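Local coordinates for putative immunoglobulin-blocking virulence protein (Mycoplasma mycoides subsp. capri, PDB 7ADK) that probably binds host immunoglobulins and blocks their action, helping the mycoplasma to evade antibodies, at residues Q130-A135 with N173-V178; I137-E142 with D182-Q187; V150-D155 with G572-Y577; K250-L253 with N257-N260. One frame throughout, in Å; residues are numbered along the deposited sequence.

Interaction 1 (Q130-A135 with N173-V178); sequences QTITIA and NKILSV
Ile132 and Ile175 meet across the face of a three-stranded antiparallel sheet, in which strand 138-144 runs between the two edge strands 130-133 and 174-178. Because both edges are antiparallel to the middle strand, they run parallel to each other. Their backbones are well apart, with the CA atoms of Ile132 and Val178 9.0 Å distant, so side chains alone bridge the gap.

The apolar contact has two places. The outer end of Ile132 lies obliquely across Ile175, with Ile132 CD1 3.8 Å from Ile175 CD1. The branch that reaches over is Ile132 CG1, which stands between the backbone N and the carbonyl carbon (chi1 69°). Just past the end of strand 130-133, Ile134 CD1 approaches Val178 CG1 at 4.3 Å, a looser touch. Tyr337, from a loop, packs on both Ile132 and Ile175, and Pro334 packs on Ile134, so further chain covers this face.

Two hydroxyls bond nearby. Thr131 OG1 hydrogen-bonds to Val139 O of the middle strand. On strand 174-178, Ser177 OG turns back to Leu176 O at 2.8 Å, coming from above that carbonyl's plane, 37° out of it.

Interaction 2 (I137-E142 with D182-Q187); sequences IEVEAE and DKLKEQ
Leu184 and Gln187, on the first turns of helix 182-194, pack against Ile137 and Val139. Ile137 is in the turn just before strand 138-144, the middle strand of the three-stranded sheet, and Val139 is in the strand itself. The backbones come nearest at Ile137 and Leu184, whose CA atoms are 6.5 Å apart.

Along the helix, Leu184 comes first and carries most of the helix side. Its CG is anti to the backbone N (chi1 175°), and both methyls face the strand: Leu184 CD2 sits 3.8 Å from Val139 CG2, and Leu184 CD1 lies 3.9 Å from the same methyl. With CG2 almost equally far from both methyls, Val139 is set against the fork of the leucine, the two side chains crossing at about a right angle. Leu184 CD1 also reaches Ile137, 4.3 Å from its CB. Beyond the contact, Leu184 packs on Ile134 and on Leu307 of helix 301-308.

One turn later Gln187 offers its aliphatic part, with Gln187 CG 4.0 Å from Ile137 CG1. The chain then bends at chi2 (73°), and NE2 hydrogen-bonds to Ala135 O in the turn between the first two strands.

Since the touching atoms are all carbon, the helix is seated on the sheet by dispersion and exclusion of water, while the glutamine amide adds a directional tie to the turn beside it.

Interaction 3 (V150-D155 with G572-Y577); sequences VTHQRD and GLRMVY
A salt bridge between two helices, Asp155 of helix 153-157 and Arg574 of helix 567-579, joins parts of the chain more than 400 residues apart. Helix 567-579 packs through Leu573 and Val576 on Leu554 of the parallel five-stranded sheet. Arg574 reaches across with its chain extended from CG to NE, and CG anti to the backbone N carries it outward from its helix. At the far end Arg574 NH1 donates to Asp155 OD1 over 2.7 Å, with an N-H...O angle of 150°. The meeting is a single-oxygen one, not a flat two-pronged pairing: the carboxylate and guanidinium planes are 50° apart, and NH1 approaches OD1 from above the carboxylate plane, 40° out of it.

The other oxygen, Asp155 OD2, accepts the backbone N of His152 at 3.2 Å, which ties the aspartate to the residue leading into its helix and limits the rotation of the group that Arg574 uses. On the arginine side, NH2 hydrogen-bonds to Asp627 O, so the guanidinium is held at both terminal nitrogens.

A second arginine lies close by: Arg154 NH1 is 4.9 Å from Arg574 NE, and Asp155 probably offsets part of the pair's positive charge. His152 stands beside the bridge, its side chain crossing Arg574 at about a right angle, and Arg574 NH2 comes to the edge of the imidazole, near its plane, 4.0 Å from ND1.

Interaction 4 (K250-L253 with N257-N260); sequences KKML and NVIN
The carbonyl oxygen of Met252, near the end of helix 247-253, is covered by carbon of Ile259: Ile259 CD1 lies 3.6 Å from Met252 O, and Ile259 CB is 3.9 Å from the same oxygen. This is a van der Waals approach in a tight reversal, where the chain leaves the helix, turns within three residues, and comes back so that a short 3-10 segment starting at Ile259 packs on the last helical turn. The CA atoms of Met252 and Ile259 are 6.3 Å apart.

The methionine side chain reaches toward both residues. Bends at chi2 (52°) and chi3 (60°) fold it toward the returning chain, laying its sulfur over the isoleucine, with Met252 SD 3.8 Å from Ile259 CD1. Its methyl goes on to the neighbouring residue, where Met252 CE touches Val258 CG1 at 3.8 Å and the two side chains meet at about a right angle.

Ile259 CD1 also closes on the backbone of the next residue, 4.1 Å from Leu253 CA. The CB of Leu253 points the other way, and its side chain packs on Tyr284, Leu287 and Ile288 of helix 280-288, though Leu253 CD1 still comes within 4.5 Å of Ile259 CD1. Ile259 in turn packs on Tyr270, and Met252 on Leu262 and Ile320.

With carbon and sulfur doing the touching and no polar group bonded across, the turn is pinned by shape and burial, with Ile259 CD1 set against the sulfur and carbonyl oxygen of Met252 and the backbone of Leu253.

Interactions 1 and 2 belong to one unit. They share the three-stranded sheet, their segments alternate along the chain, and Val139 and Val178 pack together where they meet, so the edge-strand contact and the helix contact form a continuous apolar layer that is only partly buried. Interaction 4 is equally apolar but more fully buried, a local turn about 15 Å at nearest atoms from interaction 2. Interaction 3 differs in both range and chemistry: it joins distant parts of the sequence by a partly buried salt bridge, and lies across the chain's centre from interaction 4, with their centres about 57 Å apart. Interaction 4 is nested in the long loop that interaction 3 closes.

Interaction 1 (Q130-A135 with N173-V178)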
loop_
_atom_site.group_PDB
_atom_site.type_symbol
_atom_site.label_atom_id
_atom_site.label_comp_id
_atom_site.label_asym_id
_atom_site.label_seq_id
_atom_site.Cartn_x
_atom_site.Cartn_y
_atom_site.Cartn_z
ATOM N N GLN A 130 16.410 -34.607 -45.283
ATOM C CA GLN A 130 15.101 -34.718 -45.933
ATOM C C GLN A 130 14.672 -33.421 -46.647
ATOM O O GLN A 130 15.417 -32.454 -46.746
ATOM C CB GLN A 130 14.080 -35.180 -44.874
ATOM C CG GLN A 130 13.822 -34.158 -43.761
ATOM C CD GLN A 130 12.786 -34.641 -42.756
ATOM O OE1 GLN A 130 13.095 -35.037 -41.657
ATOM N NE2 GLN A 130 11.528 -34.645 -43.082
ATOM N N THR A 131 13.425 -33.358 -47.104
ATOM C CA THR A 131 12.749 -32.129 -47.531
ATOM C C THR A 131 11.517 -31.854 -46.662
ATOM O O THR A 131 10.874 -32.775 -46.157
ATOM C CB THR A 131 12.438 -32.147 -49.036
ATOM O OG1 THR A 131 11.760 -30.977 -49.419
ATOM C CG2 THR A 131 11.559 -33.309 -49.474
ATOM N N ILE A 132 11.240 -30.570 -46.421
ATOM C CA ILE A 132 10.120 -30.039 -45.639
ATOM C C ILE A 132 9.465 -28.887 -46.419
ATOM O O ILE A 132 10.118 -28.233 -47.228
ATOM C CB ILE A 132 10.566 -29.620 -44.208
ATOM C CG1 ILE A 132 11.492 -28.385 -44.153
ATOM C CG2 ILE A 132 11.202 -30.793 -43.453
ATOM C CD1 ILE A 132 11.545 -27.726 -42.773
ATOM N N THR A 133 8.195 -28.582 -46.165
ATOM C CA THR A 133 7.522 -27.389 -46.716
ATOM C C THR A 133 7.496 -26.272 -45.679
ATOM O O THR A 133 7.204 -26.542 -44.517
ATOM C CB THR A 133 6.109 -27.712 -47.236
ATOM O OG1 THR A 133 5.495 -26.540 -47.711
ATOM C CG2 THR A 133 5.155 -28.317 -46.212
ATOM N N ILE A 134 7.822 -25.029 -46.059
ATOM C CA ILE A 134 7.875 -23.881 -45.118
ATOM C C ILE A 134 7.085 -22.628 -45.540
ATOM O O ILE A 134 6.787 -21.777 -44.705
ATOM C CB ILE A 134 9.328 -23.544 -44.679
ATOM C CG1 ILE A 134 10.107 -22.655 -45.663
ATOM C CG2 ILE A 134 10.128 -24.798 -44.311
ATOM C CD1 ILE A 134 11.466 -22.228 -45.149
ATOM N N ALA A 135 6.723 -22.520 -46.815
ATOM C CA ALA A 135 5.934 -21.429 -47.387
ATOM C C ALA A 135 5.086 -21.919 -48.580
ATOM O O ALA A 135 5.063 -21.312 -49.646
ATOM C CB ALA A 135 6.865 -20.268 -47.719
ATOM N N ASN A 173 10.669 -32.163 -33.647
ATOM C CA ASN A 173 11.982 -32.129 -34.291
ATOM C C ASN A 173 12.560 -30.711 -34.443
ATOM O O ASN A 173 11.836 -29.714 -34.402
ATOM C CB ASN A 173 11.852 -32.851 -35.652
ATOM C CG ASN A 173 11.206 -34.222 -35.553
ATOM O OD1 ASN A 173 9.999 -34.345 -35.468
ATOM N ND2 ASN A 173 11.954 -35.286 -35.543
ATOM N N LYS A 174 13.876 -30.625 -34.669
ATOM C CA LYS A 174 14.645 -29.384 -34.869
ATOM C C LYS A 174 15.073 -29.232 -36.335
ATOM O O LYS A 174 15.432 -30.218 -36.971
ATOM C CB LYS A 174 15.860 -29.434 -33.924
ATOM C CG LYS A 174 16.633 -28.122 -33.730
ATOM C CD LYS A 174 15.883 -27.102 -32.859
ATOM C CE LYS A 174 16.812 -25.949 -32.478
ATOM N NZ LYS A 174 16.209 -25.012 -31.502
ATOM N N ILE A 175 15.059 -28.009 -36.870
ATOM C CA ILE A 175 15.664 -27.663 -38.169
ATOM C C ILE A 175 17.063 -27.078 -37.930
ATOM O O ILE A 175 17.183 -25.990 -37.371
ATOM C CB ILE A 175 14.775 -26.656 -38.941
ATOM C CG1 ILE A 175 13.369 -27.195 -39.290
ATOM C CG2 ILE A 175 15.471 -26.223 -40.238
ATOM C CD1 ILE A 175 12.320 -26.093 -39.462
ATOM N N LEU A 176 18.122 -27.763 -38.364
ATOM C CA LEU A 176 19.492 -27.252 -38.227
ATOM C C LEU A 176 19.880 -26.284 -39.343
ATOM O O LEU A 176 20.597 -25.313 -39.104
ATOM C CB LEU A 176 20.509 -28.398 -38.193
ATOM C CG LEU A 176 20.393 -29.398 -37.041
ATOM C CD1 LEU A 176 21.685 -30.212 -37.027
ATOM C CD2 LEU A 176 20.224 -28.753 -35.672
ATOM N N SER A 177 19.448 -26.550 -40.574
ATOM C CA SER A 177 19.688 -25.700 -41.743
ATOM C C SER A 177 18.675 -25.952 -42.858
ATOM O O SER A 177 18.166 -27.057 -43.013
ATOM C CB SER A 177 21.088 -25.938 -42.296
ATOM O OG SER A 177 22.070 -25.373 -41.473
ATOM N N VAL A 178 18.418 -24.933 -43.674
ATOM C CA VAL A 178 17.505 -24.947 -44.821
ATOM C C VAL A 178 18.226 -24.410 -46.052
ATOM O O VAL A 178 18.831 -23.337 -45.995
ATOM C CB VAL A 178 16.263 -24.098 -44.502
ATOM C CG1 VAL A 178 15.308 -23.990 -45.678
ATOM C CG2 VAL A 178 15.489 -24.700 -43.339
#

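Interaction 2 (I137-E142 with D182-Q187)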
loop_
_atom_site.group_PDB
_atom_site.type_symbol
_atom_site.label_atom_id
_atom_site.label_comp_id
_atom_site.label_asym_id
_atom_site.label_seq_id
_atom_site.Cartn_x
_atom_site.Cartn_y
_atom_site.Cartn_z
ATOM N N ILE A 137 6.154 -23.881 -50.713
ATOM C CA ILE A 137 7.358 -24.341 -51.410
ATOM C C ILE A 137 8.058 -25.467 -50.643
ATOM O O ILE A 137 8.329 -25.352 -49.452
ATOM C CB ILE A 137 8.301 -23.139 -51.670
ATOM C CG1 ILE A 137 7.623 -22.017 -52.488
ATOM C CG2 ILE A 137 9.612 -23.538 -52.340
ATOM C CD1 ILE A 137 7.092 -22.411 -53.861
ATOM N N GLU A 138 8.355 -26.561 -51.334
ATOM C CA GLU A 138 9.162 -27.673 -50.825
ATOM C C GLU A 138 10.653 -27.298 -50.815
ATOM O O GLU A 138 11.182 -26.800 -51.809
ATOM C CB GLU A 138 8.964 -28.927 -51.690
ATOM C CG GLU A 138 7.518 -29.422 -51.824
ATOM C CD GLU A 138 6.850 -29.831 -50.508
ATOM O OE1 GLU A 138 5.607 -29.837 -50.449
ATOM O OE2 GLU A 138 7.540 -30.192 -49.538
ATOM N N VAL A 139 11.354 -27.547 -49.713
ATOM C CA VAL A 139 12.746 -27.113 -49.528
ATOM C C VAL A 139 13.551 -28.268 -48.926
ATOM O O VAL A 139 13.032 -28.987 -48.078
ATOM C CB VAL A 139 12.820 -25.881 -48.604
ATOM C CG1 VAL A 139 14.235 -25.323 -48.594
ATOM C CG2 VAL A 139 11.878 -24.742 -48.976
ATOM N N GLU A 140 14.797 -28.502 -49.325
ATOM C CA GLU A 140 15.676 -29.461 -48.633
ATOM C C GLU A 140 16.241 -28.881 -47.323
ATOM O O GLU A 140 16.635 -27.716 -47.270
ATOM C CB GLU A 140 16.768 -29.997 -49.566
ATOM C CG GLU A 140 17.730 -28.946 -50.103
ATOM C CD GLU A 140 18.710 -29.527 -51.127
ATOM O OE1 GLU A 140 19.556 -30.371 -50.758
ATOM O OE2 GLU A 140 18.649 -29.133 -52.309
ATOM N N ALA A 141 16.265 -29.680 -46.255
ATOM C CA ALA A 141 16.665 -29.247 -44.917
ATOM C C ALA A 141 17.318 -30.356 -44.073
ATOM O O ALA A 141 16.946 -31.531 -44.132
ATOM C CB ALA A 141 15.441 -28.688 -44.200
ATOM N N GLU A 142 18.270 -29.967 -43.237
ATOM C CA GLU A 142 18.854 -30.819 -42.208
ATOM C C GLU A 142 17.945 -30.813 -40.969
ATOM O O GLU A 142 17.680 -29.758 -40.404
ATOM C CB GLU A 142 20.289 -30.360 -41.901
ATOM C CG GLU A 142 21.278 -30.763 -43.012
ATOM C CD GLU A 142 21.166 -29.957 -44.318
ATOM O OE1 GLU A 142 21.223 -28.712 -44.293
ATOM O OE2 GLU A 142 21.039 -30.568 -45.396
ATOM N N ASP A 182 16.299 -18.703 -54.649
ATOM C CA ASP A 182 15.625 -17.514 -55.180
ATOM C C ASP A 182 14.094 -17.681 -55.124
ATOM O O ASP A 182 13.380 -16.824 -54.612
ATOM C CB ASP A 182 16.112 -17.211 -56.616
ATOM C CG ASP A 182 17.635 -17.110 -56.852
ATOM O OD1 ASP A 182 18.047 -16.510 -57.867
ATOM O OD2 ASP A 182 18.443 -17.629 -56.062
ATOM N N LYS A 183 13.598 -18.854 -55.550
ATOM C CA LYS A 183 12.170 -19.224 -55.557
ATOM C C LYS A 183 11.524 -19.199 -54.159
ATOM O O LYS A 183 10.394 -18.740 -54.018
ATOM C CB LYS A 183 11.985 -20.597 -56.242
ATOM C CG LYS A 183 10.966 -20.605 -57.388
ATOM C CD LYS A 183 11.433 -19.904 -58.673
ATOM C CE LYS A 183 12.491 -20.705 -59.429
ATOM N NZ LYS A 183 12.907 -20.072 -60.674
ATOM N N LEU A 184 12.234 -19.641 -53.118
ATOM C CA LEU A 184 11.768 -19.584 -51.730
ATOM C C LEU A 184 11.783 -18.162 -51.178
ATOM O O LEU A 184 10.800 -17.734 -50.582
ATOM C CB LEU A 184 12.626 -20.513 -50.849
ATOM C CG LEU A 184 12.310 -20.450 -49.340
ATOM C CD1 LEU A 184 10.917 -20.986 -49.015
ATOM C CD2 LEU A 184 13.358 -21.261 -48.601
ATOM N N LYS A 185 12.888 -17.424 -51.321
ATOM C CA LYS A 185 12.987 -16.114 -50.650
ATOM C C LYS A 185 12.087 -15.044 -51.266
ATOM O O LYS A 185 11.609 -14.178 -50.547
ATOM C CB LYS A 185 14.442 -15.678 -50.452
ATOM C CG LYS A 185 15.196 -15.292 -51.720
ATOM C CD LYS A 185 16.677 -15.120 -51.383
ATOM C CE LYS A 185 17.476 -14.596 -52.573
ATOM N NZ LYS A 185 18.922 -14.687 -52.314
ATOM N N GLU A 186 11.731 -15.163 -52.542
ATOM C CA GLU A 186 10.692 -14.327 -53.153
ATOM C C GLU A 186 9.264 -14.736 -52.762
ATOM O O GLU A 186 8.391 -13.878 -52.658
ATOM C CB GLU A 186 10.874 -14.280 -54.674
ATOM C CG GLU A 186 12.219 -13.697 -55.135
ATOM C CD GLU A 186 12.712 -12.485 -54.342
ATOM O OE1 GLU A 186 13.926 -12.388 -54.075
ATOM O OE2 GLU A 186 11.886 -11.624 -53.993
ATOM N N GLN A 187 9.010 -16.009 -52.445
ATOM C CA GLN A 187 7.754 -16.409 -51.800
ATOM C C GLN A 187 7.644 -15.821 -50.386
ATOM O O GLN A 187 6.597 -15.303 -50.002
ATOM C CB GLN A 187 7.631 -17.940 -51.790
ATOM C CG GLN A 187 6.433 -18.500 -51.016
ATOM C CD GLN A 187 5.089 -18.306 -51.689
ATOM O OE1 GLN A 187 4.858 -17.396 -52.462
ATOM N NE2 GLN A 187 4.147 -19.167 -51.428
#

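Interaction 3 (V150-D155 with G572-Y577)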
loop_
_atom_site.group_PDB
_atom_site.type_symbol
_atom_site.label_atom_id
_atom_site.label_comp_id
_atom_site.label_asym_id
_atom_site.label_seq_id
_atom_site.Cartn_x
_atom_site.Cartn_y
_atom_site.Cartn_z
ATOM N N VAL A 150 17.119 -37.538 -19.946
ATOM C CA VAL A 150 17.848 -38.622 -19.288
ATOM C C VAL A 150 17.559 -38.611 -17.788
ATOM O O VAL A 150 18.155 -37.846 -17.029
ATOM C CB VAL A 150 19.360 -38.531 -19.581
ATOM C CG1 VAL A 150 20.134 -39.688 -18.956
ATOM C CG2 VAL A 150 19.631 -38.562 -21.076
ATOM N N THR A 151 16.611 -39.444 -17.359
ATOM C CA THR A 151 16.368 -39.752 -15.938
ATOM C C THR A 151 17.502 -40.626 -15.386
ATOM O O THR A 151 18.020 -41.492 -16.095
ATOM C CB THR A 151 14.986 -40.398 -15.735
ATOM O OG1 THR A 151 14.806 -40.744 -14.389
ATOM C CG2 THR A 151 14.716 -41.662 -16.550
ATOM N N HIS A 152 17.924 -40.412 -14.137
ATOM C CA HIS A 152 18.936 -41.223 -13.454
ATOM C C HIS A 152 18.258 -42.142 -12.444
ATOM O O HIS A 152 17.265 -41.770 -11.828
ATOM C CB HIS A 152 19.993 -40.338 -12.777
ATOM C CG HIS A 152 20.692 -39.356 -13.684
ATOM N ND1 HIS A 152 21.329 -38.184 -13.274
ATOM C CD2 HIS A 152 20.906 -39.511 -15.016
ATOM C CE1 HIS A 152 21.857 -37.639 -14.380
ATOM N NE2 HIS A 152 21.621 -38.419 -15.436
ATOM N N GLN A 153 18.793 -43.336 -12.226
ATOM C CA GLN A 153 18.188 -44.284 -11.290
ATOM C C GLN A 153 18.222 -43.752 -9.844
ATOM O O GLN A 153 17.251 -43.929 -9.109
ATOM C CB GLN A 153 18.876 -45.642 -11.447
ATOM C CG GLN A 153 18.176 -46.761 -10.665
ATOM C CD GLN A 153 16.725 -46.993 -11.073
ATOM O OE1 GLN A 153 15.820 -46.972 -10.261
ATOM N NE2 GLN A 153 16.428 -47.190 -12.327
ATOM N N ARG A 154 19.181 -42.900 -9.444
ATOM C CA ARG A 154 19.080 -42.138 -8.175
ATOM C C ARG A 154 17.912 -41.131 -8.118
ATOM O O ARG A 154 17.370 -40.883 -7.045
ATOM C CB ARG A 154 20.431 -41.500 -7.835
ATOM C CG ARG A 154 20.490 -41.046 -6.374
ATOM C CD ARG A 154 21.793 -40.336 -6.034
ATOM N NE ARG A 154 21.778 -39.762 -4.680
ATOM C CZ ARG A 154 21.181 -38.658 -4.272
ATOM N NH1 ARG A 154 20.523 -37.884 -5.074
ATOM N NH2 ARG A 154 21.219 -38.316 -3.028
ATOM N N ASP A 155 17.444 -40.603 -9.249
ATOM C CA ASP A 155 16.235 -39.774 -9.289
ATOM C C ASP A 155 14.961 -40.592 -9.027
ATOM O O ASP A 155 13.948 -40.056 -8.580
ATOM C CB ASP A 155 16.063 -39.016 -10.621
ATOM C CG ASP A 155 17.259 -38.217 -11.167
ATOM O OD1 ASP A 155 18.191 -37.881 -10.405
ATOM O OD2 ASP A 155 17.253 -37.876 -12.375
ATOM N N GLY A 572 14.507 -32.154 -1.733
ATOM C CA GLY A 572 13.531 -31.164 -2.182
ATOM C C GLY A 572 14.119 -30.108 -3.116
ATOM O O GLY A 572 13.453 -29.674 -4.051
ATOM N N LEU A 573 15.368 -29.713 -2.900
ATOM C CA LEU A 573 16.083 -28.684 -3.655
ATOM C C LEU A 573 16.454 -29.171 -5.062
ATOM O O LEU A 573 16.181 -28.497 -6.053
ATOM C CB LEU A 573 17.304 -28.291 -2.808
ATOM C CG LEU A 573 17.961 -26.953 -3.098
ATOM C CD1 LEU A 573 17.071 -25.821 -2.676
ATOM C CD2 LEU A 573 19.245 -26.810 -2.306
ATOM N N ARG A 574 17.006 -30.382 -5.177
ATOM C CA ARG A 574 17.345 -31.010 -6.459
ATOM C C ARG A 574 16.108 -31.436 -7.251
ATOM O O ARG A 574 16.188 -31.461 -8.474
ATOM C CB ARG A 574 18.326 -32.167 -6.204
ATOM C CG ARG A 574 18.920 -32.764 -7.490
ATOM C CD ARG A 574 20.025 -33.782 -7.194
ATOM N NE ARG A 574 20.733 -34.253 -8.401
ATOM C CZ ARG A 574 20.303 -35.121 -9.299
ATOM N NH1 ARG A 574 19.106 -35.596 -9.266
ATOM N NH2 ARG A 574 21.075 -35.550 -10.235
ATOM N N MET A 575 14.960 -31.690 -6.610
ATOM C CA MET A 575 13.689 -31.952 -7.297
ATOM C C MET A 575 13.376 -30.862 -8.314
ATOM O O MET A 575 13.154 -31.117 -9.494
ATOM C CB MET A 575 12.529 -32.070 -6.293
ATOM C CG MET A 575 11.361 -32.796 -6.956
ATOM S SD MET A 575 9.785 -32.747 -6.092
ATOM C CE MET A 575 9.240 -31.114 -6.582
ATOM N N VAL A 576 13.450 -29.617 -7.871
ATOM C CA VAL A 576 13.199 -28.440 -8.693
ATOM C C VAL A 576 14.370 -28.148 -9.627
ATOM O O VAL A 576 14.199 -27.963 -10.827
ATOM C CB VAL A 576 12.929 -27.253 -7.772
ATOM C CG1 VAL A 576 12.581 -26.027 -8.572
ATOM C CG2 VAL A 576 11.800 -27.568 -6.813
ATOM N N TYR A 577 15.582 -28.123 -9.081
ATOM C CA TYR A 577 16.753 -27.669 -9.809
ATOM C C TYR A 577 17.262 -28.663 -10.851
ATOM O O TYR A 577 17.949 -28.208 -11.759
ATOM C CB TYR A 577 17.830 -27.226 -8.803
ATOM C CG TYR A 577 17.509 -25.998 -7.936
ATOM C CD1 TYR A 577 16.469 -25.110 -8.277
ATOM C CD2 TYR A 577 18.276 -25.714 -6.786
ATOM C CE1 TYR A 577 16.199 -23.978 -7.501
ATOM C CE2 TYR A 577 17.999 -24.579 -5.996
ATOM C CZ TYR A 577 16.956 -23.705 -6.353
ATOM O OH TYR A 577 16.686 -22.597 -5.615
#

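Interaction 4 (K250-L253 with N257-N260)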
loop_
_atom_site.group_PDB
_atom_site.type_symbol
_atom_site.label_atom_id
_atom_site.label_comp_id
_atom_site.label_asym_id
_atom_site.label_seq_id
_atom_site.Cartn_x
_atom_site.Cartn_y
_atom_site.Cartn_z
ATOM N N LYS A 250 8.762 3.756 -42.304
ATOM C CA LYS A 250 9.452 5.026 -41.983
ATOM C C LYS A 250 10.929 5.081 -42.385
ATOM O O LYS A 250 11.372 6.074 -42.944
ATOM C CB LYS A 250 9.289 5.335 -40.490
ATOM C CG LYS A 250 9.643 6.761 -40.131
ATOM C CD LYS A 250 9.805 7.065 -38.689
ATOM C CE LYS A 250 10.098 8.525 -38.360
ATOM N NZ LYS A 250 11.481 8.928 -38.664
ATOM N N LYS A 251 11.666 3.986 -42.193
ATOM C CA LYS A 251 13.078 3.834 -42.599
ATOM C C LYS A 251 13.316 3.983 -44.110
ATOM O O LYS A 251 14.375 4.444 -44.507
ATOM C CB LYS A 251 13.606 2.475 -42.107
ATOM C CG LYS A 251 13.637 2.366 -40.575
ATOM C CD LYS A 251 14.262 1.046 -40.115
ATOM C CE LYS A 251 14.171 0.928 -38.596
ATOM N NZ LYS A 251 14.824 -0.296 -38.071
ATOM N N MET A 252 12.332 3.635 -44.937
ATOM C CA MET A 252 12.261 3.965 -46.367
ATOM C C MET A 252 11.637 5.350 -46.612
ATOM O O MET A 252 12.100 6.103 -47.457
ATOM C CB MET A 252 11.500 2.831 -47.078
ATOM C CG MET A 252 11.037 3.121 -48.510
ATOM S SD MET A 252 12.283 3.713 -49.669
ATOM C CE MET A 252 13.442 2.346 -49.648
ATOM N N LEU A 253 10.590 5.687 -45.859
ATOM C CA LEU A 253 9.715 6.847 -46.049
ATOM C C LEU A 253 10.438 8.184 -45.856
ATOM O O LEU A 253 10.144 9.142 -46.559
ATOM C CB LEU A 253 8.552 6.703 -45.049
ATOM C CG LEU A 253 7.158 7.031 -45.570
ATOM C CD1 LEU A 253 6.774 6.085 -46.695
ATOM C CD2 LEU A 253 6.148 6.864 -44.433
ATOM N N ASN A 257 17.535 10.129 -50.261
ATOM C CA ASN A 257 17.886 10.021 -51.683
ATOM C C ASN A 257 17.510 8.665 -52.333
ATOM O O ASN A 257 18.124 8.264 -53.320
ATOM C CB ASN A 257 19.338 10.475 -51.968
ATOM C CG ASN A 257 19.677 11.895 -51.562
ATOM O OD1 ASN A 257 19.353 12.382 -50.495
ATOM N ND2 ASN A 257 20.373 12.614 -52.400
ATOM N N VAL A 258 16.504 7.961 -51.799
ATOM C CA VAL A 258 16.035 6.658 -52.308
ATOM C C VAL A 258 14.533 6.618 -52.619
ATOM O O VAL A 258 14.153 5.980 -53.599
ATOM C CB VAL A 258 16.420 5.519 -51.346
ATOM C CG1 VAL A 258 15.994 4.148 -51.879
ATOM C CG2 VAL A 258 17.934 5.440 -51.132
ATOM N N ILE A 259 13.677 7.296 -51.840
ATOM C CA ILE A 259 12.209 7.061 -51.844
ATOM C C ILE A 259 11.545 7.132 -53.224
ATOM O O ILE A 259 10.598 6.396 -53.492
ATOM C CB ILE A 259 11.500 8.000 -50.845
ATOM C CG1 ILE A 259 9.997 7.720 -50.673
ATOM C CG2 ILE A 259 11.638 9.476 -51.239
ATOM C CD1 ILE A 259 9.648 6.369 -50.115
ATOM N N ASN A 260 12.054 7.967 -54.129
ATOM C CA ASN A 260 11.423 8.184 -55.425
ATOM C C ASN A 260 11.428 6.933 -56.319
ATOM O O ASN A 260 10.529 6.770 -57.132
ATOM C CB ASN A 260 12.090 9.379 -56.109
ATOM C CG ASN A 260 11.250 9.894 -57.259
ATOM O OD1 ASN A 260 10.055 10.088 -57.140
ATOM N ND2 ASN A 260 11.833 10.134 -58.395
#